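Local coordinates for yersinopine synthase (Yersinia pestis, PDB 6C4M), which catalyses the NADPH-dependent reductive condensation of pyruvate with an amino acid-derived intermediate, the last step in making the metallophore yersinopine, at residues T77-A82 against T206-Q211; L396-R401 against H451-G456; D406-R411 against D457-Q462. One frame throughout, in Å; residues are numbered along the deposited sequence.

Interaction 1 of 3, residues T77-A82 against T206-Q211; sequences TGKAQA and TKAFKQ
The phenyl ring of F209 receives the methyl group of A80 obliquely at CD2 and CE2, with CE2 of F209 3.7 Å from CB of A80. Over one face of the same ring sits the CG2 methyl of T206, offset toward the rim, and the ring of H237 stacks with F209 as well. CG of F209 is anti to its carbonyl carbon and beside the backbone N (chi1 -67°). The A80 methyl is the buried centre of the contact: its CB lies 3.2 Å from the carbonyl O of T206 and 3.5 Å from the backbone N of A208, so it is pressed against the strand backbone as well as the ring. Beside it, CG2 of T77 rests 3.7 Å from CG of K207, the two side chains lying side by side and pointing the same way, and CG of K79 passes the carbonyl O of K207. Strand 203-217 runs parallel to strand 71-76 here, and residues 77-82 form the turn that leaves the latter strand and folds over its neighbour in the mixed sheet. T206 also lies near the cofactor: its OG1 hydrogen-bonds to Q36 and to T172, an NADP(+)-binding residue, and its side chain is about 7 Å from the bound NADP. Between side chains the contact is apolar, methyl against ring and methylene; no clear hydrogen bond crosses it, and the carbonyl oxygens of T77 and K207, two acceptors 3.1 Å apart, probably repel each other mildly.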
loop_
_atom_site.group_PDB
_atom_site.type_symbol
_atom_site.label_atom_id
_atom_site.label_comp_id
_atom_site.label_asym_id
_atom_site.label_seq_id
_atom_site.Cartn_x
_atom_site.Cartn_y
_atom_site.Cartn_z
ATOM N N THR A 77 9.859 20.506 19.477
ATOM C CA THR A 77 9.266 19.215 19.765
ATOM C C THR A 77 9.858 18.183 18.816
ATOM O O THR A 77 10.206 18.501 17.676
ATOM C CB THR A 77 7.744 19.350 19.641
ATOM O OG1 THR A 77 7.192 19.531 20.949
ATOM C CG2 THR A 77 7.109 18.181 18.964
ATOM N N GLY A 78 9.977 16.945 19.299
ATOM C CA GLY A 78 10.617 15.900 18.505
ATOM C C GLY A 78 11.956 16.361 17.967
ATOM O O GLY A 78 12.800 16.902 18.702
ATOM N N LYS A 79 12.151 16.203 16.655
ATOM C CA LYS A 79 13.440 16.578 16.075
ATOM C C LYS A 79 13.663 18.092 16.096
ATOM O O LYS A 79 14.800 18.553 16.264
ATOM C CB LYS A 79 13.555 16.030 14.654
ATOM C CG LYS A 79 12.406 16.371 13.739
ATOM C CD LYS A 79 12.434 15.450 12.515
ATOM C CE LYS A 79 13.875 15.217 12.033
ATOM N NZ LYS A 79 13.969 14.336 10.829
ATOM N N ALA A 80 12.599 18.887 15.933
ATOM C CA ALA A 80 12.766 20.339 15.956
ATOM C C ALA A 80 13.425 20.823 17.245
ATOM O O ALA A 80 14.001 21.923 17.264
ATOM C CB ALA A 80 11.413 21.026 15.759
ATOM N N GLN A 81 13.364 20.023 18.317
ATOM C CA GLN A 81 13.947 20.411 19.598
ATOM C C GLN A 81 15.454 20.582 19.502
ATOM O O GLN A 81 16.056 21.192 20.390
ATOM C CB GLN A 81 13.610 19.362 20.661
ATOM C CG GLN A 81 13.498 19.894 22.084
ATOM C CD GLN A 81 12.805 18.907 23.024
ATOM O OE1 GLN A 81 12.529 17.752 22.661
ATOM N NE2 GLN A 81 12.513 19.366 24.238
ATOM N N ALA A 82 16.077 20.055 18.447
ATOM C CA ALA A 82 17.518 20.210 18.287
ATOM C C ALA A 82 17.902 21.678 18.114
ATOM O O ALA A 82 18.933 22.120 18.638
ATOM C CB ALA A 82 18.005 19.371 17.100
ATOM N N THR A 206 6.540 23.617 17.345
ATOM C CA THR A 206 7.065 23.204 16.058
ATOM C C THR A 206 7.652 21.816 16.223
ATOM O O THR A 206 8.541 21.612 17.057
ATOM C CB THR A 206 8.111 24.194 15.558
ATOM O OG1 THR A 206 7.473 25.455 15.296
ATOM C CG2 THR A 206 8.773 23.668 14.289
ATOM N N LYS A 207 7.143 20.883 15.420
ATOM C CA LYS A 207 7.501 19.468 15.444
ATOM C C LYS A 207 8.674 19.136 14.539
ATOM O O LYS A 207 9.353 18.128 14.771
ATOM C CB LYS A 207 6.305 18.617 14.988
ATOM C CG LYS A 207 5.110 18.628 15.921
ATOM C CD LYS A 207 3.752 18.431 15.186
ATOM C CE LYS A 207 3.756 17.228 14.248
ATOM N NZ LYS A 207 2.408 17.010 13.628
ATOM N N ALA A 208 8.925 19.947 13.515
ATOM C CA ALA A 208 9.906 19.592 12.501
ATOM C C ALA A 208 10.211 20.812 11.641
ATOM O O ALA A 208 9.361 21.697 11.476
ATOM C CB ALA A 208 9.391 18.426 11.644
ATOM N N PHE A 209 11.431 20.849 11.105
ATOM C CA PHE A 209 11.826 21.849 10.123
ATOM C C PHE A 209 12.048 21.175 8.772
ATOM O O PHE A 209 12.458 20.013 8.703
ATOM C CB PHE A 209 13.094 22.592 10.575
ATOM C CG PHE A 209 12.877 23.456 11.796
ATOM C CD1 PHE A 209 12.172 24.641 11.703
ATOM C CD2 PHE A 209 13.350 23.062 13.032
ATOM C CE1 PHE A 209 11.958 25.420 12.821
ATOM C CE2 PHE A 209 13.141 23.826 14.148
ATOM C CZ PHE A 209 12.447 25.015 14.051
ATOM N N LYS A 210 11.763 21.907 7.694
ATOM C CA LYS A 210 12.021 21.396 6.355
ATOM C C LYS A 210 13.526 21.331 6.104
ATOM O O LYS A 210 14.308 22.024 6.750
ATOM C CB LYS A 210 11.360 22.279 5.293
ATOM C CG LYS A 210 9.817 22.396 5.368
ATOM C CD LYS A 210 9.080 21.170 4.967
ATOM C CE LYS A 210 7.572 21.428 5.094
ATOM N NZ LYS A 210 6.757 20.149 4.987
ATOM N N GLN A 211 13.935 20.507 5.128
ATOM C CA GLN A 211 15.366 20.416 4.815
ATOM C C GLN A 211 15.814 21.505 3.843
ATOM O O GLN A 211 16.952 21.989 3.943
ATOM C CB GLN A 211 15.732 19.032 4.266
ATOM C CG GLN A 211 14.886 18.523 3.114
ATOM C CD GLN A 211 15.190 17.053 2.762
ATOM O OE1 GLN A 211 14.282 16.222 2.662
ATOM N NE2 GLN A 211 16.463 16.743 2.560
#

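Interaction 2 of 3, residues L396-R401 against H451-G456; sequences LWHLPR and HPSLLG
Two imidazoles, H398 and H451, meet obliquely, their centroids 4.0 Å apart and their planes at 32°. CE1 of H398 lies over the centre of the H451 ring, and CB of H451 sits over the face of the H398 ring, 3.8 Å from its centroid, in a CH-pi contact. CG of H451 is anti to the backbone N (chi1 -170°) and lies 3.3 Å from CE1 of H398. The other face of H451 is taken by CD of P452, offset toward the rim, so this imidazole is sandwiched between a ring and a proline.

Polar bonds join the backbones and hold the imidazole nitrogens. H451 N donates to the carbonyl O of W397 over 3.0 Å. ND1 of H451 is gripped twice within its own turn: the backbone N of S453 donates to it from 33° out of the ring plane, and OG of S453 shares a 2.8 Å hydrogen bond with it. NE2 of H398 is bound to D392, outside both segments. A water bridges the two segments, accepting from the backbone N of L399 and hydrogen-bonded to OG of S453.

The contact sets the short 3-10 turn at 452-454 against strand 397-398, one half of a two-stranded antiparallel sheet with 390-391. Shortly after this strand P400 occupies the N-cap position of helix 401-419, whose first residue, R401, reaches away from this contact to the bound NADP, pairing its NH2 with a diphosphate oxygen.

Apolar contact comes from L454, whose CD1 reaches CG of L399 at 3.9 Å while CD2 lies near CB of W397. L396 packs its CB 4.3 Å from CB of H451, and its CD1 comes obliquely to the H451 ring. W397, edge-to-face, and L454 both also touch F441 of helix 425-445.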
loop_
_atom_site.group_PDB
_atom_site.type_symbol
_atom_site.label_atom_id
_atom_site.label_comp_id
_atom_site.label_asym_id
_atom_site.label_seq_id
_atom_site.Cartn_x
_atom_site.Cartn_y
_atom_site.Cartn_z
ATOM N N LEU A 396 -23.883 29.499 8.878
ATOM C CA LEU A 396 -23.568 29.478 7.461
ATOM C C LEU A 396 -22.539 28.398 7.188
ATOM O O LEU A 396 -21.571 28.234 7.946
ATOM C CB LEU A 396 -23.026 30.830 7.000
ATOM C CG LEU A 396 -24.025 31.994 6.939
ATOM C CD1 LEU A 396 -23.281 33.277 6.524
ATOM C CD2 LEU A 396 -25.171 31.681 5.990
ATOM N N TRP A 397 -22.732 27.693 6.076
ATOM C CA TRP A 397 -21.854 26.584 5.726
ATOM C C TRP A 397 -20.564 27.073 5.083
ATOM O O TRP A 397 -20.575 27.977 4.239
ATOM C CB TRP A 397 -22.565 25.629 4.774
ATOM C CG TRP A 397 -23.637 24.846 5.425
ATOM C CD1 TRP A 397 -24.979 25.097 5.384
ATOM C CD2 TRP A 397 -23.467 23.666 6.220
ATOM N NE1 TRP A 397 -25.648 24.146 6.107
ATOM C CE2 TRP A 397 -24.747 23.257 6.634
ATOM C CE3 TRP A 397 -22.349 22.915 6.621
ATOM C CZ2 TRP A 397 -24.951 22.125 7.431
ATOM C CZ3 TRP A 397 -22.550 21.808 7.417
ATOM C CH2 TRP A 397 -23.852 21.414 7.806
ATOM N N HIS A 398 -19.451 26.453 5.490
ATOM C CA HIS A 398 -18.117 26.714 4.956
ATOM C C HIS A 398 -17.489 25.434 4.418
ATOM O O HIS A 398 -17.803 24.326 4.860
ATOM C CB HIS A 398 -17.145 27.240 6.026
ATOM C CG HIS A 398 -17.383 28.650 6.456
ATOM N ND1 HIS A 398 -16.484 29.663 6.199
ATOM C CD2 HIS A 398 -18.392 29.206 7.165
ATOM C CE1 HIS A 398 -16.945 30.791 6.708
ATOM N NE2 HIS A 398 -18.100 30.541 7.303
ATOM N N LEU A 399 -16.548 25.610 3.504
ATOM C CA LEU A 399 -15.558 24.595 3.178
ATOM C C LEU A 399 -14.349 24.717 4.089
ATOM O O LEU A 399 -13.925 25.837 4.401
ATOM C CB LEU A 399 -15.104 24.757 1.740
ATOM C CG LEU A 399 -16.207 24.430 0.738
ATOM C CD1 LEU A 399 -15.929 25.141 -0.562
ATOM C CD2 LEU A 399 -16.265 22.932 0.526
ATOM N N PRO A 400 -13.734 23.602 4.497
ATOM C CA PRO A 400 -12.457 23.689 5.223
ATOM C C PRO A 400 -11.333 24.112 4.293
ATOM O O PRO A 400 -11.465 24.112 3.065
ATOM C CB PRO A 400 -12.244 22.279 5.755
ATOM C CG PRO A 400 -13.010 21.400 4.819
ATOM C CD PRO A 400 -14.143 22.202 4.262
ATOM N N ARG A 401 -10.197 24.495 4.894
ATOM C CA ARG A 401 -9.139 25.093 4.093
ATOM C C ARG A 401 -8.602 24.112 3.061
ATOM O O ARG A 401 -8.145 24.518 1.987
ATOM C CB ARG A 401 -8.015 25.601 4.993
ATOM C CG ARG A 401 -7.336 24.502 5.800
ATOM C CD ARG A 401 -5.854 24.790 6.032
ATOM N NE ARG A 401 -5.618 25.331 7.365
ATOM C CZ ARG A 401 -5.310 24.598 8.432
ATOM N NH1 ARG A 401 -5.196 23.272 8.335
ATOM N NH2 ARG A 401 -5.111 25.199 9.603
ATOM N N HIS A 451 -22.020 30.389 3.327
ATOM C CA HIS A 451 -21.107 31.509 3.409
ATOM C C HIS A 451 -20.746 31.983 2.002
ATOM O O HIS A 451 -20.634 31.162 1.088
ATOM C CB HIS A 451 -19.843 31.114 4.167
ATOM C CG HIS A 451 -18.952 32.274 4.495
ATOM N ND1 HIS A 451 -17.901 32.651 3.690
ATOM C CD2 HIS A 451 -18.963 33.142 5.534
ATOM C CE1 HIS A 451 -17.286 33.690 4.230
ATOM N NE2 HIS A 451 -17.913 34.010 5.347
ATOM N N PRO A 452 -20.566 33.297 1.787
ATOM C CA PRO A 452 -20.256 33.789 0.429
ATOM C C PRO A 452 -19.023 33.174 -0.204
ATOM O O PRO A 452 -18.928 33.149 -1.440
ATOM C CB PRO A 452 -20.064 35.302 0.641
ATOM C CG PRO A 452 -20.924 35.615 1.806
ATOM C CD PRO A 452 -20.841 34.407 2.717
ATOM N N SER A 453 -18.064 32.696 0.593
ATOM C CA SER A 453 -16.904 32.020 0.018
ATOM C C SER A 453 -17.306 30.799 -0.803
ATOM O O SER A 453 -16.589 30.421 -1.735
ATOM C CB SER A 453 -15.929 31.618 1.120
ATOM O OG SER A 453 -16.533 30.783 2.093
ATOM N N LEU A 454 -18.442 30.168 -0.483
ATOM C CA LEU A 454 -18.928 29.063 -1.305
ATOM C C LEU A 454 -19.492 29.508 -2.648
ATOM O O LEU A 454 -19.745 28.645 -3.500
ATOM C CB LEU A 454 -20.025 28.274 -0.575
ATOM C CG LEU A 454 -19.539 27.125 0.281
ATOM C CD1 LEU A 454 -18.504 27.570 1.274
ATOM C CD2 LEU A 454 -20.691 26.451 1.011
ATOM N N LEU A 455 -19.724 30.815 -2.846
ATOM C CA LEU A 455 -20.537 31.292 -3.957
ATOM C C LEU A 455 -19.762 32.122 -4.965
ATOM O O LEU A 455 -20.359 32.589 -5.945
ATOM C CB LEU A 455 -21.727 32.120 -3.417
ATOM C CG LEU A 455 -22.561 31.429 -2.328
ATOM C CD1 LEU A 455 -23.625 32.321 -1.731
ATOM C CD2 LEU A 455 -23.180 30.182 -2.940
ATOM N N GLY A 456 -18.484 32.381 -4.730
ATOM C CA GLY A 456 -17.704 33.174 -5.658
ATOM C C GLY A 456 -16.298 33.291 -5.133
ATOM O O GLY A 456 -16.001 32.908 -3.996
HETATM O O HOH W 1 -15.874 28.306 2.886
#

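Interaction 3 of 3, residues D406-R411 against D457-Q462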
loop_
_atom_site.group_PDB
_atom_site.type_symbol
_atom_site.label_atom_id
_atom_site.label_comp_id
_atom_site.label_asym_id
_atom_site.label_seq_id
_atom_site.Cartn_x
_atom_site.Cartn_y
_atom_site.Cartn_z
ATOM N N ASP A 406 -6.976 25.111 -2.176
ATOM C CA ASP A 406 -6.438 24.399 -3.335
ATOM C C ASP A 406 -7.283 24.661 -4.566
ATOM O O ASP A 406 -6.759 24.792 -5.678
ATOM C CB ASP A 406 -6.367 22.890 -3.029
ATOM C CG ASP A 406 -5.662 22.606 -1.702
ATOM O OD1 ASP A 406 -4.403 22.604 -1.638
ATOM O OD2 ASP A 406 -6.378 22.447 -0.695
ATOM N N VAL A 407 -8.592 24.753 -4.387
ATOM C CA VAL A 407 -9.454 25.086 -5.501
ATOM C C VAL A 407 -9.139 26.486 -6.013
ATOM O O VAL A 407 -8.980 26.699 -7.220
ATOM C CB VAL A 407 -10.919 24.924 -5.081
ATOM C CG1 VAL A 407 -11.836 25.469 -6.116
ATOM C CG2 VAL A 407 -11.183 23.388 -4.872
ATOM N N HIS A 408 -9.017 27.457 -5.103
ATOM C CA HIS A 408 -8.665 28.813 -5.524
ATOM C C HIS A 408 -7.326 28.832 -6.265
ATOM O O HIS A 408 -7.213 29.387 -7.364
ATOM C CB HIS A 408 -8.604 29.729 -4.305
ATOM C CG HIS A 408 -9.928 30.007 -3.678
ATOM N ND1 HIS A 408 -10.041 30.420 -2.371
ATOM C CD2 HIS A 408 -11.191 29.942 -4.165
ATOM C CE1 HIS A 408 -11.312 30.602 -2.074
ATOM N NE2 HIS A 408 -12.036 30.301 -3.141
ATOM N N LYS A 409 -6.309 28.181 -5.706
ATOM C CA LYS A 409 -4.995 28.251 -6.343
ATOM C C LYS A 409 -5.014 27.629 -7.729
ATOM O O LYS A 409 -4.407 28.160 -8.670
ATOM C CB LYS A 409 -3.957 27.566 -5.475
ATOM C CG LYS A 409 -3.588 28.337 -4.196
ATOM C CD LYS A 409 -2.744 27.419 -3.305
ATOM C CE LYS A 409 -2.573 27.954 -1.905
ATOM N NZ LYS A 409 -1.734 27.039 -1.076
ATOM N N LEU A 410 -5.723 26.503 -7.880
ATOM C CA LEU A 410 -5.730 25.823 -9.159
ATOM C C LEU A 410 -6.636 26.533 -10.146
ATOM O O LEU A 410 -6.303 26.618 -11.335
ATOM C CB LEU A 410 -6.146 24.350 -8.956
ATOM C CG LEU A 410 -6.270 23.497 -10.207
ATOM C CD1 LEU A 410 -4.930 23.474 -10.906
ATOM C CD2 LEU A 410 -6.699 22.090 -9.805
ATOM N N ARG A 411 -7.774 27.070 -9.691
ATOM C CA ARG A 411 -8.627 27.812 -10.615
ATOM C C ARG A 411 -7.901 29.016 -11.193
ATOM O O ARG A 411 -8.001 29.296 -12.396
ATOM C CB ARG A 411 -9.909 28.270 -9.930
ATOM C CG ARG A 411 -10.815 29.132 -10.848
ATOM C CD ARG A 411 -12.182 29.380 -10.233
ATOM N NE ARG A 411 -12.791 28.108 -9.829
ATOM C CZ ARG A 411 -14.037 27.968 -9.416
ATOM N NH1 ARG A 411 -14.831 29.035 -9.385
ATOM N NH2 ARG A 411 -14.491 26.756 -9.062
ATOM N N ASP A 457 -15.440 33.863 -5.976
ATOM C CA ASP A 457 -14.046 34.085 -5.645
ATOM C C ASP A 457 -13.526 35.153 -6.591
ATOM O O ASP A 457 -14.196 35.527 -7.554
ATOM C CB ASP A 457 -13.245 32.788 -5.790
ATOM C CG ASP A 457 -13.298 32.232 -7.201
ATOM O OD1 ASP A 457 -12.926 32.933 -8.164
ATOM O OD2 ASP A 457 -13.717 31.074 -7.348
ATOM N N ASP A 458 -12.299 35.592 -6.349
ATOM C CA ASP A 458 -11.651 36.570 -7.222
ATOM C C ASP A 458 -10.455 35.961 -7.949
ATOM O O ASP A 458 -9.434 36.623 -8.157
ATOM C CB ASP A 458 -11.229 37.846 -6.473
ATOM C CG ASP A 458 -10.663 37.589 -5.086
ATOM O OD1 ASP A 458 -9.793 36.706 -4.933
ATOM O OD2 ASP A 458 -11.072 38.337 -4.156
ATOM N N CYS A 459 -10.595 34.692 -8.367
ATOM C CA CYS A 459 -9.561 34.043 -9.166
ATOM C C CYS A 459 -9.464 34.657 -10.553
ATOM O O CYS A 459 -8.370 34.731 -11.124
ATOM C CB CYS A 459 -9.833 32.531 -9.293
ATOM S SG CYS A 459 -9.873 31.699 -7.704
ATOM N N ASP A 460 -10.583 35.124 -11.104
ATOM C CA ASP A 460 -10.556 35.731 -12.436
ATOM C C ASP A 460 -9.676 36.982 -12.456
ATOM O O ASP A 460 -8.807 37.132 -13.321
ATOM C CB ASP A 460 -11.993 36.051 -12.915
ATOM C CG ASP A 460 -12.853 36.760 -11.852
ATOM O OD1 ASP A 460 -12.323 37.248 -10.827
ATOM O OD2 ASP A 460 -14.094 36.854 -12.052
ATOM N N ARG A 461 -9.859 37.872 -11.493
ATOM C CA ARG A 461 -9.063 39.087 -11.491
ATOM C C ARG A 461 -7.584 38.753 -11.295
ATOM O O ARG A 461 -6.703 39.364 -11.913
ATOM C CB ARG A 461 -9.584 40.041 -10.407
ATOM C CG ARG A 461 -8.841 41.363 -10.300
ATOM C CD ARG A 461 -9.026 42.279 -11.529
ATOM N NE ARG A 461 -8.055 43.379 -11.481
ATOM C CZ ARG A 461 -7.542 43.989 -12.547
ATOM N NH1 ARG A 461 -7.909 43.619 -13.774
ATOM N NH2 ARG A 461 -6.658 44.979 -12.380
ATOM N N GLN A 462 -7.294 37.756 -10.469
ATOM C CA GLN A 462 -5.899 37.394 -10.208
ATOM C C GLN A 462 -5.224 36.863 -11.467
ATOM O O GLN A 462 -4.094 37.260 -11.802
ATOM C CB GLN A 462 -5.848 36.363 -9.088
ATOM C CG GLN A 462 -6.201 36.956 -7.757
ATOM C CD GLN A 462 -5.998 36.007 -6.598
ATOM O OE1 GLN A 462 -4.892 35.517 -6.349
ATOM N NE2 GLN A 462 -7.070 35.756 -5.866
HETATM O O HOH W 2 -6.073 32.404 -6.207
#
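The closest backbone approach joins H408, inside helix 401-419, to C459 in the first turn of helix 459-471, with their CA atoms 6.4 Å apart. The thiol of C459 lies against the first helix: SG is 3.8 Å from CA of H408 and approaches the H408 ring only obliquely. CB of C459 packs 3.9 Å from CG of R411. R411 starts extended, with CG anti to the backbone N, then bends at chi3 (-52°), after which its guanidinium crosses the D457 carboxylate obliquely. NH1 of R411 forms a salt bridge with OD2 of D457 at 3.1 Å, the two planar groups standing 72° apart rather than side by side. NH2 of R411 has a second partner in Q435 of helix 425-445. The other carboxylate oxygen, OD1 of D457, accepts from the backbone N of C459 at 2.9 Å, so the two oxygens of one carboxylate serve two different partners. D457 CB also touches NE2 of H408 at 3.8 Å, while ND1 of that histidine is hydrogen-bonded to D115. A bridging water between the carbonyl O of H408 and OE1 of Q462 is held only weakly. The OD1 bond to an amide two residues on is an Asx turn, here leading into helix 459-471, and the salt bridge ties that turn to helix 401-419, where D406 hydrogen-bonds to the proposed proton donor/acceptor H260.

In the fold
Along the chain, interaction 1 closes before the other two open, while the segments of interactions 2 and 3 alternate. Interaction 1 lies on the mixed sheet, about 34 Å from interaction 2 and 33 Å from interaction 3, centre to centre, with no touch between them. Interactions 2 and 3 are about 14 Å apart between centres and touch where R401 O packs 3.8 Å from D406 OD2; strand 397-398 leads into helix 401-419 and residues 451-456 lead toward helix 459-471, so the same two runs of chain, 396-411 and 451-462, meet at both contacts. All three come near the cofactor: T206, S453 and H408 each have a side chain about 7 Å from bound NADP.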